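Local structure of polysaccharide biosynthesis protein CapD (Bacillus thuringiensis HD-771, 6BWC) at residues C[10-15]-C[83-88]. The protein probably acts as an NADP-dependent short-chain dehydrogenase-type enzyme on UDP-N-acetylglucosamine in the biosynthesis of CMP-pseudaminic acid, used in flagellin glycosylation. The protein carries 2 engineered substitutions. Numbering follows the deposited sequence.
Sequences VLIIGG and FHVAAM. With NAP (NADP nicotinamide-adenine-dinucleotide phosphate), chain N.
V10 and F83 open the contact where two parallel strands lie side by side: methyl CG1 of V10, anti to its backbone N (chi1 176°), meets the ring edge nearly in plane, 3.7 Å from CE2 of F83. On the same face, I12 pushes CG2 into the notch between F83 and V85, 4.2 Å from both CB of F83 and CG2 of V85; I23 of helix 18-29 packs against I12 and F83 there. The other face carries I13, whose CG2 fits between CB of A86, at 4.0 Å, and the H84 ring, met obliquely, with V112 of helix 98-118 resting on both I13 and H84. In the backbone, F83 N bonds almost straight to L11 O, while I13 N reaches F83 O only weakly. Carbonyl O of I13 then takes V85 N at 2.8 Å and, weakly, A86 N, tying the ends of both strands together. Beyond it G14, with a positive phi of 95°, presents bare backbone to A86, allowing a CA–CA approach of 4.2 Å. A86 CB packs against the cofactor, 3.4 Å from C4A of the NADP adenine. Such adjoining parallel strand ends, the first running into a glycine-rich turn, the second into a short loop at the cofactor, form the dinucleotide-binding crevice of a Rossmann fold.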
ATOM      1  N   VAL C  10      -9.559  25.571 -12.784  1.00 19.08           N
ATOM      2  CA  VAL C  10      -8.510  25.829 -11.794  1.00 18.32           C
ATOM      3  C   VAL C  10      -8.729  25.032 -10.516  1.00 17.63           C
ATOM      4  O   VAL C  10      -9.838  25.034  -9.975  1.00 17.28           O
ATOM      5  CB  VAL C  10      -8.456  27.328 -11.444  1.00 18.12           C
ATOM      6  CG1 VAL C  10      -7.425  27.599 -10.343  1.00 18.38           C
ATOM      7  CG2 VAL C  10      -8.171  28.140 -12.702  1.00 17.83           C
ATOM      8  N   LEU C  11      -7.662  24.377 -10.041  1.00 16.80           N
ATOM      9  CA  LEU C  11      -7.643  23.702  -8.738  1.00 16.26           C
ATOM     10  C   LEU C  11      -6.783  24.516  -7.771  1.00 16.63           C
ATOM     11  O   LEU C  11      -5.614  24.794  -8.080  1.00 17.09           O
ATOM     12  CB  LEU C  11      -7.062  22.297  -8.874  1.00 15.66           C
ATOM     13  CG  LEU C  11      -7.076  21.377  -7.653  1.00 15.57           C
ATOM     14  CD1 LEU C  11      -8.473  20.940  -7.229  1.00 15.75           C
ATOM     15  CD2 LEU C  11      -6.253  20.139  -7.957  1.00 15.78           C
ATOM     16  N   ILE C  12      -7.363  24.919  -6.629  1.00 16.29           N
ATOM     17  CA  ILE C  12      -6.597  25.493  -5.516  1.00 15.87           C
ATOM     18  C   ILE C  12      -6.541  24.485  -4.405  1.00 15.87           C
ATOM     19  O   ILE C  12      -7.400  24.485  -3.510  1.00 16.17           O
ATOM     20  CB  ILE C  12      -7.194  26.786  -4.934  1.00 15.67           C
ATOM     21  CG1 ILE C  12      -7.521  27.791  -6.032  1.00 15.77           C
ATOM     22  CG2 ILE C  12      -6.195  27.409  -3.972  1.00 15.53           C
ATOM     23  CD1 ILE C  12      -8.267  29.000  -5.511  1.00 15.91           C
ATOM     24  N   ILE C  13      -5.519  23.635  -4.476  1.00 16.09           N
ATOM     25  CA  ILE C  13      -5.205  22.637  -3.437  1.00 15.86           C
ATOM     26  C   ILE C  13      -4.839  23.389  -2.155  1.00 16.46           C
ATOM     27  O   ILE C  13      -3.738  23.942  -2.050  1.00 16.54           O
ATOM     28  CB  ILE C  13      -4.052  21.680  -3.888  1.00 15.56           C
ATOM     29  CG1 ILE C  13      -4.496  20.813  -5.082  1.00 14.67           C
ATOM     30  CG2 ILE C  13      -3.550  20.787  -2.741  1.00 15.49           C
ATOM     31  CD1 ILE C  13      -3.399  19.980  -5.696  1.00 14.34           C
ATOM     32  N   GLY C  14      -5.780  23.411  -1.204  1.00 17.30           N
ATOM     33  CA  GLY C  14      -5.678  24.194   0.038  1.00 17.70           C
ATOM     34  C   GLY C  14      -6.366  25.550  -0.054  1.00 18.17           C
ATOM     35  O   GLY C  14      -5.873  26.534   0.504  1.00 18.48           O
ATOM     36  N   GLY C  15      -7.516  25.593  -0.732  1.00 18.34           N
ATOM     37  CA  GLY C  15      -8.299  26.819  -0.896  1.00 18.24           C
ATOM     38  C   GLY C  15      -9.152  27.252   0.287  1.00 18.66           C
ATOM     39  O   GLY C  15      -9.771  28.309   0.234  1.00 19.22           O
ATOM     40  N   PHE C  83      -2.900  25.376  -8.153  1.00 12.36           N
ATOM     41  CA  PHE C  83      -2.206  26.061  -7.064  1.00 12.59           C
ATOM     42  C   PHE C  83      -2.056  25.121  -5.849  1.00 12.34           C
ATOM     43  O   PHE C  83      -3.052  24.861  -5.145  1.00 11.88           O
ATOM     44  CB  PHE C  83      -2.976  27.320  -6.614  1.00 12.71           C
ATOM     45  CG  PHE C  83      -3.093  28.396  -7.651  1.00 12.61           C
ATOM     46  CD1 PHE C  83      -2.127  29.389  -7.751  1.00 12.53           C
ATOM     47  CD2 PHE C  83      -4.223  28.470  -8.483  1.00 12.81           C
ATOM     48  CE1 PHE C  83      -2.257  30.421  -8.678  1.00 12.49           C
ATOM     49  CE2 PHE C  83      -4.355  29.499  -9.414  1.00 12.69           C
ATOM     50  CZ  PHE C  83      -3.368  30.474  -9.510  1.00 12.56           C
ATOM     51  N   HIS C  84      -0.822  24.655  -5.598  1.00 12.16           N
ATOM     52  CA  HIS C  84      -0.504  23.775  -4.452  1.00 12.31           C
ATOM     53  C   HIS C  84      -0.135  24.603  -3.187  1.00 12.64           C
ATOM     54  O   HIS C  84       1.019  24.909  -2.899  1.00 12.27           O
ATOM     55  CB  HIS C  84       0.550  22.725  -4.872  1.00 12.44           C
ATOM     56  CG  HIS C  84       1.116  21.888  -3.751  1.00 12.40           C
ATOM     57  ND1 HIS C  84       0.422  21.580  -2.598  1.00 12.38           N
ATOM     58  CD2 HIS C  84       2.317  21.268  -3.638  1.00 12.16           C
ATOM     59  CE1 HIS C  84       1.181  20.837  -1.813  1.00 12.35           C
ATOM     60  NE2 HIS C  84       2.331  20.627  -2.425  1.00 12.30           N
ATOM     61  N   VAL C  85      -1.179  24.923  -2.427  1.00 13.41           N
ATOM     62  CA  VAL C  85      -1.131  25.816  -1.272  1.00 13.91           C
ATOM     63  C   VAL C  85      -1.356  25.080   0.095  1.00 14.28           C
ATOM     64  O   VAL C  85      -1.128  25.659   1.181  1.00 14.05           O
ATOM     65  CB  VAL C  85      -2.172  26.934  -1.489  1.00 14.40           C
ATOM     66  CG1 VAL C  85      -1.907  28.125  -0.572  1.00 14.92           C
ATOM     67  CG2 VAL C  85      -2.142  27.393  -2.939  1.00 14.45           C
ATOM     68  N   ALA C  86      -1.780  23.805   0.053  1.00 14.32           N
ATOM     69  CA  ALA C  86      -1.830  22.954   1.259  1.00 13.96           C
ATOM     70  C   ALA C  86      -0.438  22.547   1.806  1.00 13.73           C
ATOM     71  O   ALA C  86       0.522  22.328   1.029  1.00 13.42           O
ATOM     72  CB  ALA C  86      -2.691  21.719   1.010  1.00 13.85           C
ATOM     73  N   ALA C  87      -0.378  22.459   3.149  1.00 13.69           N
ATOM     74  CA  ALA C  87       0.829  22.139   3.946  1.00 13.67           C
ATOM     75  C   ALA C  87       0.582  22.313   5.442  1.00 14.12           C
ATOM     76  O   ALA C  87      -0.320  23.027   5.886  1.00 13.52           O
ATOM     77  CB  ALA C  87       2.024  23.001   3.552  1.00 13.42           C
ATOM     78  N   MET C  88       1.420  21.652   6.222  1.00 14.94           N
ATOM     79  CA  MET C  88       1.579  22.012   7.621  1.00 15.51           C
ATOM     80  C   MET C  88       2.657  23.072   7.614  1.00 15.60           C
ATOM     81  O   MET C  88       3.771  22.796   7.155  1.00 16.26           O
ATOM     82  CB  MET C  88       2.011  20.815   8.468  1.00 15.52           C
ATOM     83  CG  MET C  88       0.891  19.824   8.735  1.00 15.30           C
ATOM     84  SD  MET C  88       1.554  18.315   9.406  1.00 14.75           S
ATOM     85  CE  MET C  88       1.986  18.882  11.041  1.00 14.75           C
TER
HETATM   86  PA  NAP N 400      -3.465  27.686   6.039  1.00 11.89           P
HETATM   87  O1A NAP N 400      -4.401  28.823   6.341  1.00 11.76           O
HETATM   88  O2A NAP N 400      -3.207  26.727   7.150  1.00 11.61           O
HETATM   89  O5B NAP N 400      -3.965  26.892   4.753  1.00 12.48           O
HETATM   90  C5B NAP N 400      -3.694  25.493   4.633  1.00 13.55           C
HETATM   91  C4B NAP N 400      -4.640  24.881   3.605  1.00 14.05           C
HETATM   92  O4B NAP N 400      -4.306  23.533   3.281  1.00 14.10           O
HETATM   93  C3B NAP N 400      -6.035  24.810   4.166  1.00 14.55           C
HETATM   94  O3B NAP N 400      -6.886  24.971   3.035  1.00 14.51           O
HETATM   95  C2B NAP N 400      -6.096  23.428   4.764  1.00 15.21           C
HETATM   96  O2B NAP N 400      -7.452  23.074   4.937  1.00 16.97           O
HETATM   97  C1B NAP N 400      -5.320  22.621   3.722  1.00 14.74           C
HETATM   98  N9A NAP N 400      -4.640  21.336   4.102  1.00 14.66           N
HETATM   99  C8A NAP N 400      -3.822  21.043   5.155  1.00 14.92           C
HETATM  100  N7A NAP N 400      -3.374  19.742   5.118  1.00 14.59           N
HETATM  101  C5A NAP N 400      -3.908  19.187   4.016  1.00 14.59           C
HETATM  102  C6A NAP N 400      -3.891  17.865   3.340  1.00 14.46           C
HETATM  103  N6A NAP N 400      -3.195  16.828   3.828  1.00 14.61           N
HETATM  104  N1A NAP N 400      -4.588  17.713   2.203  1.00 14.28           N
HETATM  105  C2A NAP N 400      -5.310  18.710   1.661  1.00 14.38           C
HETATM  106  N3A NAP N 400      -5.384  19.932   2.214  1.00 14.44           N
HETATM  107  C4A NAP N 400      -4.725  20.233   3.360  1.00 14.58           C
HETATM  108  O3  NAP N 400      -2.044  28.197   5.469  1.00 11.95           O
HETATM  109  PN  NAP N 400      -1.728  29.556   4.645  1.00 11.96           P
HETATM  110  O1N NAP N 400      -2.833  29.890   3.654  1.00 12.34           O
HETATM  111  O2N NAP N 400      -1.229  30.589   5.608  1.00 11.96           O
HETATM  112  O5D NAP N 400      -0.409  29.140   3.860  1.00 12.19           O
HETATM  113  C5D NAP N 400      -0.533  28.505   2.612  1.00 12.66           C
HETATM  114  C4D NAP N 400       0.842  28.078   2.106  1.00 13.08           C
HETATM  115  O4D NAP N 400       1.727  29.197   2.245  1.00 13.12           O
HETATM  116  C3D NAP N 400       1.528  26.884   2.793  1.00 13.12           C
HETATM  117  O3D NAP N 400       2.025  26.004   1.781  1.00 13.01           O
HETATM  118  C2D NAP N 400       2.672  27.477   3.580  1.00 13.32           C
HETATM  119  O2D NAP N 400       3.814  26.615   3.632  1.00 13.21           O
HETATM  120  C1D NAP N 400       2.974  28.752   2.792  1.00 13.49           C
HETATM  121  N1N NAP N 400       3.580  29.836   3.575  1.00 13.68           N
HETATM  122  C2N NAP N 400       2.802  30.510   4.437  1.00 14.03           C
HETATM  123  C3N NAP N 400       3.262  31.551   5.223  1.00 13.84           C
HETATM  124  C7N NAP N 400       2.403  32.273   6.202  1.00 14.26           C
HETATM  125  O7N NAP N 400       2.947  33.058   6.981  1.00 14.63           O
HETATM  126  N7N NAP N 400       1.085  32.067   6.267  1.00 14.44           N
HETATM  127  C4N NAP N 400       4.677  31.980   5.082  1.00 14.01           C
HETATM  128  C5N NAP N 400       5.437  31.172   4.123  1.00 13.95           C
HETATM  129  C6N NAP N 400       4.862  30.150   3.388  1.00 13.68           C
HETATM  130  P2B NAP N 400      -7.891  21.860   5.902  1.00 20.64           P
HETATM  131  O1X NAP N 400      -9.383  22.125   5.960  1.00 20.66           O
HETATM  132  O2X NAP N 400      -7.596  20.589   5.135  1.00 19.86           O
HETATM  133  O3X NAP N 400      -7.100  22.019   7.223  1.00 20.55           O